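Local structure of uracil-dna glycosylase (Deinococcus radiodurans, 4UQM) at residues F64-R68 and V138-N142; L72-L78 and I168-K174; R177-W183 and N198-S204. The protein belongs to the uracil-DNA glycosylase superfamily, with a four-stranded parallel sheet flanked by helices, and is bound here to a DNA duplex. The protein carries 1 engineered substitution. One frame throughout, in Å; residues are numbered along the deposited sequence.

How the contacts relate
All three contacts converge on one four-stranded parallel sheet. Contact 1 packs a short helix against the outermost strand 138-142; contact 2 lays helix 160-172 beside the start of strand 77-81; contact 3 adds the other outermost strand, 200-204. Contact 2 lies between the others, its centre about 11 Å from each, while the centres of contacts 1 and 3 are about 16 Å apart. Contact 2 meets contact 1 through a probable hydrogen bond, L139 N to V77 O (2.8 Å), and contact 3 through another, L78 N to V179 O (2.8 Å). Contact 3 approaches the bound DNA to about 5 Å, contact 1 to about 10 Å and contact 2 to about 15 Å, nearest atoms.

Contact 1: F64-R68 and V138-N142; sequences FNALR and VLLLN
Residues 65-68 form the opening turn of a short alpha helix, with F64 at its N-cap position: F64 O accepts R68 N at 3.3 Å and, weakly, L67 N at 3.1 Å. Residues 138-142 are an extended strand. The backbones come closest at A66 and L140, whose CA atoms lie 5.7 Å apart, and no direct hydrogen bond links the two segments. Water 1 bridges them instead, donating to A66 O at 3.1 Å and accepting from L140 N at 3.0 Å.

A66 points toward the strand, and its single methyl group permits this close approach: A66 CB is 3.4 Å from L140 O, 3.9 Å from L139 CD1 and 4.4 Å from L141 CD1. L139 (chi1 t, chi2 p) leaves its backbone sideways yet brings CD1 to 3.3 Å from A66 O and 4.3 Å from L67 CD2. L67 (chi1 m, chi2 t) begins away from the strand, but its branched end turns back to meet that methyl. L141 (t, p), two residues on from L139, likewise brings CD1 to A66 CB. On the helix, R68 NH1 donates to N65 OD1 at 3.0 Å, a polar pair set apart from this leucine-rich interface.

The helix turn and water 1 cover the open edge of an outermost strand in this alpha/beta fold, the water taking up the N-H of L140 while the leucine ends pack to the side. Helix 25-35 closes over it, W27 touching both L67 and L139, and L31 touching L67. On its other flank, strand 138-142 pairs in parallel with strand 77-81 through backbone bonds from L139 and L141.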
ATOM      1  N   PHE A  64      -9.370  -5.250   1.515  1.00 15.39           N
ATOM      2  CA  PHE A  64      -9.306  -3.991   2.262  1.00 15.68           C
ATOM      3  C   PHE A  64      -8.449  -4.122   3.532  1.00 16.21           C
ATOM      4  O   PHE A  64      -8.511  -3.242   4.424  1.00 16.90           O
ATOM      5  CB  PHE A  64     -10.723  -3.519   2.589  1.00 16.43           C
ATOM      6  CG  PHE A  64     -11.501  -3.107   1.372  1.00 17.80           C
ATOM      7  CD1 PHE A  64     -11.290  -1.862   0.780  1.00 17.97           C
ATOM      8  CD2 PHE A  64     -12.448  -3.943   0.799  1.00 17.97           C
ATOM      9  CE1 PHE A  64     -11.989  -1.486  -0.379  1.00 17.26           C
ATOM     10  CE2 PHE A  64     -13.137  -3.557  -0.343  1.00 17.17           C
ATOM     11  CZ  PHE A  64     -12.900  -2.334  -0.918  1.00 17.79           C
ATOM     12  N   ASN A  65      -7.608  -5.165   3.629  1.00 16.01           N
ATOM     13  CA  ASN A  65      -6.821  -5.355   4.840  1.00 17.15           C
ATOM     14  C   ASN A  65      -5.897  -4.218   5.222  1.00 16.58           C
ATOM     15  O   ASN A  65      -5.653  -4.055   6.401  1.00 16.99           O
ATOM     16  CB  ASN A  65      -6.038  -6.662   4.836  1.00 16.92           C
ATOM     17  CG  ASN A  65      -6.928  -7.863   5.142  1.00 18.98           C
ATOM     18  OD1 ASN A  65      -8.116  -7.729   5.456  1.00 19.65           O
ATOM     19  ND2 ASN A  65      -6.388  -9.046   4.982  1.00 21.37           N
ATOM     20  N   ALA A  66      -5.350  -3.478   4.280  1.00 16.00           N
ATOM     21  CA  ALA A  66      -4.475  -2.363   4.679  1.00 15.93           C
ATOM     22  C   ALA A  66      -5.219  -1.394   5.589  1.00 17.73           C
ATOM     23  O   ALA A  66      -4.632  -0.844   6.527  1.00 17.47           O
ATOM     24  CB  ALA A  66      -3.923  -1.628   3.466  1.00 15.95           C
ATOM     25  N   LEU A  67      -6.490  -1.090   5.255  1.00 15.77           N
ATOM     26  CA  LEU A  67      -7.287  -0.183   6.095  1.00 16.75           C
ATOM     27  C   LEU A  67      -7.582  -0.829   7.427  1.00 17.54           C
ATOM     28  O   LEU A  67      -7.632  -0.131   8.436  1.00 18.29           O
ATOM     29  CB  LEU A  67      -8.588   0.162   5.380  1.00 18.23           C
ATOM     30  CG  LEU A  67      -8.512   0.678   3.955  1.00 18.50           C
ATOM     31  CD1 LEU A  67      -9.920   0.979   3.449  1.00 20.51           C
ATOM     32  CD2 LEU A  67      -7.629   1.878   3.808  1.00 19.55           C
ATOM     33  N   ARG A  68      -7.841  -2.147   7.447  1.00 17.28           N
ATOM     34  CA  ARG A  68      -8.059  -2.824   8.717  1.00 19.05           C
ATOM     35  C   ARG A  68      -6.896  -2.793   9.686  1.00 19.36           C
ATOM     36  O   ARG A  68      -7.091  -2.720  10.919  1.00 23.14           O
ATOM     37  CB  ARG A  68      -8.478  -4.305   8.479  1.00 18.80           C
ATOM     38  CG  ARG A  68      -9.791  -4.409   7.696  1.00 19.41           C
ATOM     39  CD  ARG A  68     -10.337  -5.830   7.680  1.00 19.94           C
ATOM     40  NE  ARG A  68     -11.627  -5.840   6.986  1.00 19.91           N
ATOM     41  CZ  ARG A  68     -11.845  -6.230   5.731  1.00 18.24           C
ATOM     42  NH1 ARG A  68     -10.870  -6.665   4.952  1.00 19.92           N
ATOM     43  NH2 ARG A  68     -13.012  -6.043   5.204  1.00 19.64           N
ATOM     44  N   VAL A 138       2.253   2.400   9.182  1.00 16.04           N
ATOM     45  CA  VAL A 138       2.617   2.370   7.759  1.00 15.54           C
ATOM     46  C   VAL A 138       1.481   1.721   6.981  1.00 15.39           C
ATOM     47  O   VAL A 138       1.242   0.509   7.113  1.00 16.00           O
ATOM     48  CB  VAL A 138       3.900   1.579   7.528  1.00 15.60           C
ATOM     49  CG1 VAL A 138       4.270   1.608   6.038  1.00 15.78           C
ATOM     50  CG2 VAL A 138       5.065   2.152   8.364  1.00 17.08           C
ATOM     51  N   LEU A 139       0.753   2.520   6.200  1.00 15.39           N
ATOM     52  CA  LEU A 139      -0.349   2.037   5.412  1.00 15.11           C
ATOM     53  C   LEU A 139       0.223   1.463   4.121  1.00 14.69           C
ATOM     54  O   LEU A 139       0.812   2.191   3.336  1.00 15.26           O
ATOM     55  CB  LEU A 139      -1.339   3.176   5.142  1.00 17.05           C
ATOM     56  CG  LEU A 139      -2.592   2.813   4.350  1.00 16.86           C
ATOM     57  CD1 LEU A 139      -3.523   1.909   5.123  1.00 17.06           C
ATOM     58  CD2 LEU A 139      -3.374   4.097   4.062  1.00 19.10           C
ATOM     59  N   LEU A 140       0.028   0.166   3.934  1.00 14.69           N
ATOM     60  CA  LEU A 140       0.598  -0.551   2.801  1.00 14.44           C
ATOM     61  C   LEU A 140      -0.424  -0.705   1.678  1.00 14.45           C
ATOM     62  O   LEU A 140      -1.131  -1.703   1.581  1.00 13.91           O
ATOM     63  CB  LEU A 140       1.160  -1.893   3.307  1.00 15.43           C
ATOM     64  CG  LEU A 140       2.341  -1.766   4.289  1.00 16.63           C
ATOM     65  CD1 LEU A 140       2.565  -3.094   4.964  1.00 17.68           C
ATOM     66  CD2 LEU A 140       3.555  -1.394   3.500  1.00 17.89           C
ATOM     67  N   LEU A 141      -0.485   0.307   0.849  1.00 14.67           N
ATOM     68  CA  LEU A 141      -1.534   0.463  -0.171  1.00 14.29           C
ATOM     69  C   LEU A 141      -0.982   0.145  -1.560  1.00 14.20           C
ATOM     70  O   LEU A 141       0.197   0.218  -1.803  1.00 14.37           O
ATOM     71  CB  LEU A 141      -2.113   1.881  -0.126  1.00 16.05           C
ATOM     72  CG  LEU A 141      -3.554   2.149  -0.578  1.00 17.47           C
ATOM     73  CD1 LEU A 141      -4.544   1.317   0.244  1.00 19.02           C
ATOM     74  CD2 LEU A 141      -3.886   3.650  -0.522  1.00 19.47           C
ATOM     75  N   ASN A 142      -1.895  -0.170  -2.475  1.00 14.29           N
ATOM     76  CA  ASN A 142      -1.606  -0.135  -3.928  1.00 13.84           C
ATOM     77  C   ASN A 142      -2.633   0.751  -4.603  1.00 14.33           C
ATOM     78  O   ASN A 142      -3.743   0.918  -4.079  1.00 15.08           O
ATOM     79  CB  ASN A 142      -1.728  -1.551  -4.504  1.00 14.94           C
ATOM     80  CG  ASN A 142      -0.525  -2.441  -4.220  1.00 14.55           C
ATOM     81  OD1 ASN A 142       0.606  -2.066  -4.488  1.00 15.39           O
ATOM     82  ND2 ASN A 142      -0.773  -3.686  -3.754  1.00 15.24           N
TER
HETATM   83  O   HOH W   1      -1.550  -1.076   6.214  1.00 18.35           O

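Contact 2: L72-L78 and I168-K174; sequences LGEVKVL and IKAVNAK
The 72-78 segment begins with a 3-10 turn at 72-74, closed by V75 N to L72 O (3.2 Å), and extends into a strand at V77; 168-174 runs off the end of a helix. CA atoms approach to 6.7 Å at L72 and V171. K174 (chi1 m, chi2 t, chi3 p) donates from NZ to L72 O at 2.8 Å and V75 O at 3.1 Å. L72 O thus accepts two bonds, and V75 O also takes one from R233. L72 N and G73 N both donate to D26. The aliphatic K174 CD packs 3.9 Å from L72 CD1 while the amine goes to the carbonyls.

Beta-branched V171 fills the apolar layer: CG2 meets L72 CD1 at 3.9 Å and L78 CD1 at 4.0 Å, and CG1 meets V75 CG1 at 4.0 Å. L78 CD1 also reaches I168 CD1 at 4.0 Å. This is helix-on-sheet packing of an alpha/beta fold: the valine and leucine layer needs no polar partners, while one lysine amine satisfies the carbonyls of L72 and V75.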
ATOM      1  N   LEU A  72      -7.066   5.251   9.953  1.00 19.14           N
ATOM      2  CA  LEU A  72      -6.718   6.549   9.414  1.00 19.62           C
ATOM      3  C   LEU A  72      -5.968   7.404  10.423  1.00 20.77           C
ATOM      4  O   LEU A  72      -4.960   8.045  10.096  1.00 20.58           O
ATOM      5  CB  LEU A  72      -8.019   7.264   8.995  1.00 19.73           C
ATOM      6  CG  LEU A  72      -7.930   8.699   8.482  1.00 21.29           C
ATOM      7  CD1 LEU A  72      -6.901   8.855   7.373  1.00 22.21           C
ATOM      8  CD2 LEU A  72      -9.314   9.176   8.055  1.00 22.84           C
ATOM      9  N   GLY A  73      -6.450   7.438  11.650  1.00 21.22           N
ATOM     10  CA  GLY A  73      -5.795   8.193  12.697  1.00 23.25           C
ATOM     11  C   GLY A  73      -4.376   7.766  13.045  1.00 22.48           C
ATOM     12  O   GLY A  73      -3.651   8.539  13.699  1.00 25.22           O
ATOM     13  N   GLU A  74      -3.984   6.537  12.690  1.00 21.25           N
ATOM     14  CA  GLU A  74      -2.651   6.045  12.982  1.00 20.05           C
ATOM     15  C   GLU A  74      -1.692   6.193  11.820  1.00 21.08           C
ATOM     16  O   GLU A  74      -0.509   5.967  12.010  1.00 21.17           O
ATOM     17  CB  GLU A  74      -2.726   4.560  13.356  1.00 22.34           C
ATOM     18  CG  GLU A  74      -3.536   4.355  14.628  1.00 26.63           C
ATOM     19  CD  GLU A  74      -3.554   2.948  15.188  1.00 30.18           C
ATOM     20  OE1 GLU A  74      -2.705   2.128  14.859  1.00 32.78           O
ATOM     21  OE2 GLU A  74      -4.440   2.670  16.036  1.00 36.17           O
ATOM     22  N   VAL A  75      -2.148   6.615  10.655  1.00 19.12           N
ATOM     23  CA  VAL A  75      -1.256   6.670   9.491  1.00 18.53           C
ATOM     24  C   VAL A  75      -0.179   7.741   9.684  1.00 19.97           C
ATOM     25  O   VAL A  75      -0.491   8.895   9.884  1.00 21.99           O
ATOM     26  CB  VAL A  75      -2.036   6.957   8.182  1.00 19.13           C
ATOM     27  CG1 VAL A  75      -1.108   7.046   6.992  1.00 18.65           C
ATOM     28  CG2 VAL A  75      -3.084   5.892   7.928  1.00 18.54           C
ATOM     29  N   LYS A  76       1.078   7.333   9.603  1.00 19.14           N
ATOM     30  CA  LYS A  76       2.159   8.252   9.488  1.00 20.30           C
ATOM     31  C   LYS A  76       2.975   8.119   8.220  1.00 18.46           C
ATOM     32  O   LYS A  76       3.642   9.096   7.829  1.00 18.54           O
ATOM     33  CB  LYS A  76       3.011   8.252  10.737  1.00 23.96           C
ATOM     34  CG  LYS A  76       3.764   7.039  11.032  1.00 24.04           C
ATOM     35  CD  LYS A  76       4.440   7.244  12.425  1.00 29.25           C
ATOM     36  CE  LYS A  76       5.559   6.286  12.695  1.00 29.52           C
ATOM     37  NZ  LYS A  76       6.009   6.596  14.078  1.00 31.80           N
ATOM     38  N   VAL A  77       2.914   6.943   7.591  1.00 17.26           N
ATOM     39  CA  VAL A  77       3.581   6.720   6.298  1.00 18.06           C
ATOM     40  C   VAL A  77       2.601   5.994   5.414  1.00 17.77           C
ATOM     41  O   VAL A  77       1.907   5.075   5.888  1.00 17.25           O
ATOM     42  CB  VAL A  77       4.858   5.861   6.449  1.00 17.69           C
ATOM     43  CG1 VAL A  77       5.506   5.586   5.082  1.00 17.71           C
ATOM     44  CG2 VAL A  77       5.854   6.522   7.412  1.00 17.88           C
ATOM     45  N   LEU A  78       2.443   6.458   4.179  1.00 16.11           N
ATOM     46  CA  LEU A  78       1.597   5.775   3.238  1.00 15.78           C
ATOM     47  C   LEU A  78       2.482   5.307   2.096  1.00 16.31           C
ATOM     48  O   LEU A  78       3.042   6.102   1.410  1.00 16.62           O
ATOM     49  CB  LEU A  78       0.466   6.700   2.742  1.00 15.79           C
ATOM     50  CG  LEU A  78      -0.622   6.044   1.881  1.00 16.59           C
ATOM     51  CD1 LEU A  78      -1.868   6.893   1.867  1.00 17.95           C
ATOM     52  CD2 LEU A  78      -0.131   5.802   0.443  1.00 17.67           C
ATOM     53  N   ILE A 168      -6.130   8.507  -0.370  1.00 18.53           N
ATOM     54  CA  ILE A 168      -5.059   9.530  -0.391  0.50 19.38           C
ATOM     55  C   ILE A 168      -5.590  10.849   0.133  1.00 18.50           C
ATOM     56  O   ILE A 168      -4.969  11.486   0.975  1.00 19.13           O
ATOM     57  CB  ILE A 168      -4.544   9.762  -1.830  0.50 18.83           C
ATOM     58  CG1 ILE A 168      -3.702   8.573  -2.323  0.50 18.54           C
ATOM     59  CG2 ILE A 168      -3.774  11.093  -1.948  0.50 18.33           C
ATOM     60  CD1 ILE A 168      -2.313   8.517  -1.724  0.50 19.32           C
ATOM     61  N   LYS A 169      -6.753  11.287  -0.374  1.00 19.85           N
ATOM     62  CA  LYS A 169      -7.347  12.533   0.070  1.00 20.32           C
ATOM     63  C   LYS A 169      -7.662  12.537   1.569  1.00 21.24           C
ATOM     64  O   LYS A 169      -7.455  13.557   2.223  1.00 20.35           O
ATOM     65  CB  LYS A 169      -8.608  12.884  -0.745  1.00 21.57           C
ATOM     66  CG  LYS A 169      -8.231  13.340  -2.178  1.00 25.17           C
ATOM     67  CD  LYS A 169      -9.474  13.644  -2.990  1.00 30.65           C
ATOM     68  CE  LYS A 169      -9.284  13.503  -4.514  1.00 31.23           C
ATOM     69  NZ  LYS A 169     -10.552  13.560  -5.301  1.00 36.56           N
ATOM     70  N   ALA A 170      -8.150  11.408   2.111  1.00 19.75           N
ATOM     71  CA  ALA A 170      -8.472  11.362   3.545  1.00 21.87           C
ATOM     72  C   ALA A 170      -7.210  11.502   4.409  1.00 20.68           C
ATOM     73  O   ALA A 170      -7.203  12.190   5.448  1.00 21.79           O
ATOM     74  CB  ALA A 170      -9.156  10.069   3.876  1.00 21.44           C
ATOM     75  N   VAL A 171      -6.136  10.834   3.987  1.00 19.35           N
ATOM     76  CA  VAL A 171      -4.848  10.958   4.677  1.00 19.27           C
ATOM     77  C   VAL A 171      -4.296  12.370   4.505  1.00 20.56           C
ATOM     78  O   VAL A 171      -3.806  12.948   5.469  1.00 21.09           O
ATOM     79  CB  VAL A 171      -3.867   9.898   4.158  1.00 19.09           C
ATOM     80  CG1 VAL A 171      -2.527  10.037   4.812  1.00 19.54           C
ATOM     81  CG2 VAL A 171      -4.425   8.486   4.442  1.00 19.10           C
ATOM     82  N   ASN A 172      -4.383  12.940   3.294  1.00 19.73           N
ATOM     83  CA  ASN A 172      -3.881  14.304   3.074  1.00 21.36           C
ATOM     84  C   ASN A 172      -4.578  15.362   3.934  1.00 22.59           C
ATOM     85  O   ASN A 172      -3.997  16.376   4.324  1.00 22.60           O
ATOM     86  CB  ASN A 172      -4.094  14.659   1.614  1.00 20.69           C
ATOM     87  CG  ASN A 172      -3.577  16.019   1.274  1.00 22.87           C
ATOM     88  OD1 ASN A 172      -2.366  16.259   1.309  1.00 22.52           O
ATOM     89  ND2 ASN A 172      -4.463  16.922   0.934  1.00 23.79           N
ATOM     90  N   ALA A 173      -5.844  15.126   4.223  1.00 21.97           N
ATOM     91  CA  ALA A 173      -6.615  16.005   5.106  1.00 24.17           C
ATOM     92  C   ALA A 173      -6.124  16.004   6.564  1.00 26.65           C
ATOM     93  O   ALA A 173      -6.541  16.881   7.346  1.00 29.38           O
ATOM     94  CB  ALA A 173      -8.094  15.634   5.053  1.00 25.92           C
ATOM     95  N   LYS A 174      -5.307  15.025   6.965  1.00 23.70           N
ATOM     96  CA  LYS A 174      -4.740  15.061   8.324  1.00 24.32           C
ATOM     97  C   LYS A 174      -3.791  16.246   8.464  1.00 26.47           C
ATOM     98  O   LYS A 174      -3.057  16.588   7.528  1.00 26.75           O
ATOM     99  CB  LYS A 174      -4.010  13.762   8.653  1.00 24.16           C
ATOM    100  CG  LYS A 174      -4.882  12.500   8.760  1.00 26.82           C
ATOM    101  CD  LYS A 174      -4.032  11.248   8.601  1.00 25.68           C
ATOM    102  CE  LYS A 174      -2.951  11.057   9.605  1.00 27.75           C
ATOM    103  NZ  LYS A 174      -3.218  10.114  10.665  1.00 29.52           N
TER

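Contact 3: R177-W183 and N198-S204; sequences RVVFILW and NHVVIES
Apolar side chains line both faces of this parallel strand pair, part of a beta-alpha-beta unit. On one face V179 CG1 meets I202 CD1 (3.7 Å); on the other L182 CD1 meets V201 CG1 (3.8 Å), and F180's edge points at H199's face (centroids 5.6 Å apart, planes at 67°). The strand axes approach to 4.7 Å, N-to-C directions 15° apart, with V179 opposite V200 and W183 opposite S204. The ladder zigzags: V200 N to V178 O (3.1 Å), F180 N to V200 O, I202 N to F180 O and L182 N to I202 O (each 2.8 Å), and S204 N to L182 O (3.0 Å).

At the start, H199 ND1 accepts V178 N (3.1 Å) while its NE2 donates to N172 O; R177 NE donates to N198 O (2.7 Å). In the last pair water 3 ties W183 NE1 (2.9 Å) to S204 OG (2.7 Å). E203 forms salt bridges with K191 and R188. Backbone bonding sets the register, and polar side chains extend the pairing past its R177 end.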
ATOM      1  N   ARG A 177       2.029  15.624  10.005  1.00 25.77           N
ATOM      2  CA  ARG A 177       2.820  15.110   8.904  1.00 23.85           C
ATOM      3  C   ARG A 177       2.604  13.624   8.604  1.00 22.80           C
ATOM      4  O   ARG A 177       2.731  12.735   9.459  1.00 23.09           O
ATOM      5  CB  ARG A 177       4.320  15.307   9.175  1.00 25.12           C
ATOM      6  CG  ARG A 177       5.201  14.677   8.104  1.00 24.88           C
ATOM      7  CD  ARG A 177       6.576  15.264   8.098  1.00 24.15           C
ATOM      8  NE  ARG A 177       6.621  16.641   7.556  1.00 25.01           N
ATOM      9  CZ  ARG A 177       7.740  17.321   7.376  1.00 26.01           C
ATOM     10  NH1 ARG A 177       8.906  16.859   7.849  1.00 27.25           N
ATOM     11  NH2 ARG A 177       7.709  18.521   6.804  1.00 28.03           N
ATOM     12  N   VAL A 178       2.348  13.350   7.343  1.00 21.95           N
ATOM     13  CA  VAL A 178       2.390  12.034   6.759  1.00 21.22           C
ATOM     14  C   VAL A 178       3.416  12.046   5.637  1.00 20.23           C
ATOM     15  O   VAL A 178       3.489  12.999   4.820  1.00 20.73           O
ATOM     16  CB  VAL A 178       1.006  11.626   6.223  1.00 20.01           C
ATOM     17  CG1 VAL A 178       1.077  10.326   5.520  1.00 19.24           C
ATOM     18  CG2 VAL A 178       0.024  11.544   7.387  1.00 20.83           C
ATOM     19  N   VAL A 179       4.212  10.995   5.586  1.00 18.23           N
ATOM     20  CA  VAL A 179       5.106  10.762   4.456  1.00 18.27           C
ATOM     21  C   VAL A 179       4.455   9.815   3.484  1.00 18.38           C
ATOM     22  O   VAL A 179       4.119   8.669   3.837  1.00 18.16           O
ATOM     23  CB  VAL A 179       6.472  10.237   4.943  1.00 18.35           C
ATOM     24  CG1 VAL A 179       7.424   9.998   3.761  1.00 19.50           C
ATOM     25  CG2 VAL A 179       7.121  11.117   6.025  1.00 19.74           C
ATOM     26  N   PHE A 180       4.291  10.254   2.258  1.00 17.81           N
ATOM     27  CA  PHE A 180       3.768   9.456   1.181  1.00 17.86           C
ATOM     28  C   PHE A 180       4.903   8.977   0.312  1.00 17.23           C
ATOM     29  O   PHE A 180       5.642   9.807  -0.248  1.00 18.93           O
ATOM     30  CB  PHE A 180       2.813  10.295   0.316  1.00 17.24           C
ATOM     31  CG  PHE A 180       1.567  10.810   1.033  1.00 17.92           C
ATOM     32  CD1 PHE A 180       1.614  11.899   1.899  1.00 20.44           C
ATOM     33  CD2 PHE A 180       0.339  10.210   0.801  1.00 18.29           C
ATOM     34  CE1 PHE A 180       0.459  12.392   2.473  1.00 19.56           C
ATOM     35  CE2 PHE A 180      -0.843  10.678   1.405  1.00 18.86           C
ATOM     36  CZ  PHE A 180      -0.766  11.768   2.253  1.00 19.88           C
ATOM     37  N   ILE A 181       5.014   7.665   0.174  1.00 15.75           N
ATOM     38  CA  ILE A 181       6.029   7.019  -0.673  1.00 16.23           C
ATOM     39  C   ILE A 181       5.315   6.409  -1.873  1.00 16.25           C
ATOM     40  O   ILE A 181       4.545   5.482  -1.742  1.00 15.87           O
ATOM     41  CB  ILE A 181       6.808   5.902   0.099  1.00 16.99           C
ATOM     42  CG1 ILE A 181       7.446   6.473   1.378  1.00 16.99           C
ATOM     43  CG2 ILE A 181       7.812   5.198  -0.809  1.00 17.62           C
ATOM     44  CD1 ILE A 181       8.044   5.357   2.239  1.00 17.79           C
ATOM     45  N   LEU A 182       5.596   6.983  -3.063  1.00 16.78           N
ATOM     46  CA  LEU A 182       4.884   6.609  -4.301  1.00 16.13           C
ATOM     47  C   LEU A 182       5.863   5.804  -5.124  1.00 16.01           C
ATOM     48  O   LEU A 182       6.851   6.354  -5.667  1.00 17.22           O
ATOM     49  CB  LEU A 182       4.412   7.876  -5.019  1.00 16.89           C
ATOM     50  CG  LEU A 182       3.591   8.846  -4.136  1.00 17.14           C
ATOM     51  CD1 LEU A 182       3.152  10.052  -4.982  1.00 18.94           C
ATOM     52  CD2 LEU A 182       2.396   8.153  -3.494  1.00 17.74           C
ATOM     53  N   TRP A 183       5.591   4.501  -5.243  1.00 15.52           N
ATOM     54  CA  TRP A 183       6.448   3.587  -5.974  1.00 16.14           C
ATOM     55  C   TRP A 183       5.818   3.191  -7.292  1.00 16.55           C
ATOM     56  O   TRP A 183       4.895   2.366  -7.309  1.00 15.81           O
ATOM     57  CB  TRP A 183       6.706   2.308  -5.151  1.00 15.37           C
ATOM     58  CG  TRP A 183       7.745   2.558  -4.030  1.00 16.39           C
ATOM     59  CD1 TRP A 183       8.686   3.555  -3.961  1.00 16.26           C
ATOM     60  CD2 TRP A 183       7.947   1.732  -2.885  1.00 15.96           C
ATOM     61  NE1 TRP A 183       9.478   3.391  -2.825  1.00 17.86           N
ATOM     62  CE2 TRP A 183       9.024   2.274  -2.156  1.00 16.76           C
ATOM     63  CE3 TRP A 183       7.336   0.578  -2.408  1.00 15.56           C
ATOM     64  CZ2 TRP A 183       9.462   1.668  -0.965  1.00 15.86           C
ATOM     65  CZ3 TRP A 183       7.773   0.014  -1.236  1.00 16.52           C
ATOM     66  CH2 TRP A 183       8.791   0.571  -0.531  1.00 16.96           C
ATOM     67  N   ASN A 198       2.055  20.156   5.690  1.00 26.92           N
ATOM     68  CA  ASN A 198       2.970  19.376   6.516  1.00 27.48           C
ATOM     69  C   ASN A 198       3.378  18.054   5.979  1.00 26.60           C
ATOM     70  O   ASN A 198       4.181  17.354   6.614  1.00 26.47           O
ATOM     71  CB  ASN A 198       2.382  19.163   7.896  1.00 29.43           C
ATOM     72  CG  ASN A 198       2.262  20.449   8.656  1.00 29.82           C
ATOM     73  OD1 ASN A 198       3.146  21.338   8.602  1.00 36.61           O
ATOM     74  ND2 ASN A 198       1.154  20.581   9.376  1.00 34.06           N
ATOM     75  N   HIS A 199       2.871  17.682   4.814  1.00 25.09           N
ATOM     76  CA  HIS A 199       3.160  16.360   4.290  1.00 23.28           C
ATOM     77  C   HIS A 199       4.430  16.345   3.430  1.00 22.41           C
ATOM     78  O   HIS A 199       4.895  17.383   3.015  1.00 23.42           O
ATOM     79  CB  HIS A 199       1.960  15.820   3.521  1.00 23.29           C
ATOM     80  CG  HIS A 199       0.725  15.738   4.362  1.00 23.27           C
ATOM     81  ND1 HIS A 199       0.783  15.410   5.696  1.00 22.66           N
ATOM     82  CD2 HIS A 199      -0.581  15.954   4.089  1.00 23.18           C
ATOM     83  CE1 HIS A 199      -0.421  15.442   6.217  1.00 23.73           C
ATOM     84  NE2 HIS A 199      -1.272  15.758   5.262  1.00 23.49           N
ATOM     85  N   VAL A 200       4.959  15.149   3.190  1.00 21.64           N
ATOM     86  CA  VAL A 200       6.170  14.933   2.405  1.00 21.12           C
ATOM     87  C   VAL A 200       5.890  13.868   1.403  1.00 20.58           C
ATOM     88  O   VAL A 200       5.298  12.840   1.738  1.00 20.08           O
ATOM     89  CB  VAL A 200       7.356  14.542   3.320  1.00 21.89           C
ATOM     90  CG1 VAL A 200       8.598  14.142   2.529  1.00 23.14           C
ATOM     91  CG2 VAL A 200       7.715  15.674   4.294  1.00 25.31           C
ATOM     92  N   VAL A 201       6.372  14.048   0.182  1.00 20.61           N
ATOM     93  CA  VAL A 201       6.271  13.067  -0.870  1.00 20.02           C
ATOM     94  C   VAL A 201       7.658  12.595  -1.283  1.00 20.19           C
ATOM     95  O   VAL A 201       8.565  13.401  -1.536  1.00 21.23           O
ATOM     96  CB  VAL A 201       5.542  13.605  -2.093  1.00 21.37           C
ATOM     97  CG1 VAL A 201       5.433  12.538  -3.168  1.00 23.85           C
ATOM     98  CG2 VAL A 201       4.165  14.098  -1.667  1.00 22.04           C
ATOM     99  N   ILE A 202       7.800  11.272  -1.317  1.00 19.01           N
ATOM    100  CA  ILE A 202       8.970  10.608  -1.838  1.00 19.00           C
ATOM    101  C   ILE A 202       8.510   9.747  -2.997  1.00 19.16           C
ATOM    102  O   ILE A 202       7.558   8.975  -2.857  1.00 19.15           O
ATOM    103  CB  ILE A 202       9.624   9.749  -0.733  1.00 20.19           C
ATOM    104  CG1 ILE A 202      10.102  10.641   0.380  1.00 21.25           C
ATOM    105  CG2 ILE A 202      10.785   8.932  -1.316  1.00 21.28           C
ATOM    106  CD1 ILE A 202      10.435   9.911   1.672  1.00 22.56           C
ATOM    107  N   GLU A 203       9.155   9.866  -4.159  1.00 20.62           N
ATOM    108  CA  GLU A 203       8.691   9.137  -5.319  1.00 20.19           C
ATOM    109  C   GLU A 203       9.854   8.492  -6.025  1.00 19.73           C
ATOM    110  O   GLU A 203      10.951   9.048  -6.093  1.00 22.30           O
ATOM    111  CB  GLU A 203       7.832  10.017  -6.240  1.00 24.09           C
ATOM    112  CG  GLU A 203       8.542  11.103  -6.930  1.00 26.59           C
ATOM    113  CD  GLU A 203       7.572  12.032  -7.663  1.00 28.01           C
ATOM    114  OE1 GLU A 203       6.599  11.572  -8.292  1.00 28.94           O
ATOM    115  OE2 GLU A 203       7.698  13.218  -7.481  1.00 32.98           O
ATOM    116  N   SER A 204       9.578   7.335  -6.613  1.00 18.79           N
ATOM    117  CA  SER A 204      10.587   6.634  -7.411  1.00 18.78           C
ATOM    118  C   SER A 204       9.934   5.616  -8.303  1.00 18.73           C
ATOM    119  O   SER A 204       8.718   5.442  -8.282  1.00 18.36           O
ATOM    120  CB  SER A 204      11.611   5.890  -6.526  1.00 19.35           C
ATOM    121  OG  SER A 204      11.039   4.761  -5.901  1.00 18.67           O
TER
HETATM  122  O   HOH W   2       5.853  19.473   4.689  1.00 26.20           O
HETATM  123  O   HOH W   3      11.879   5.008  -3.316  1.00 19.89           O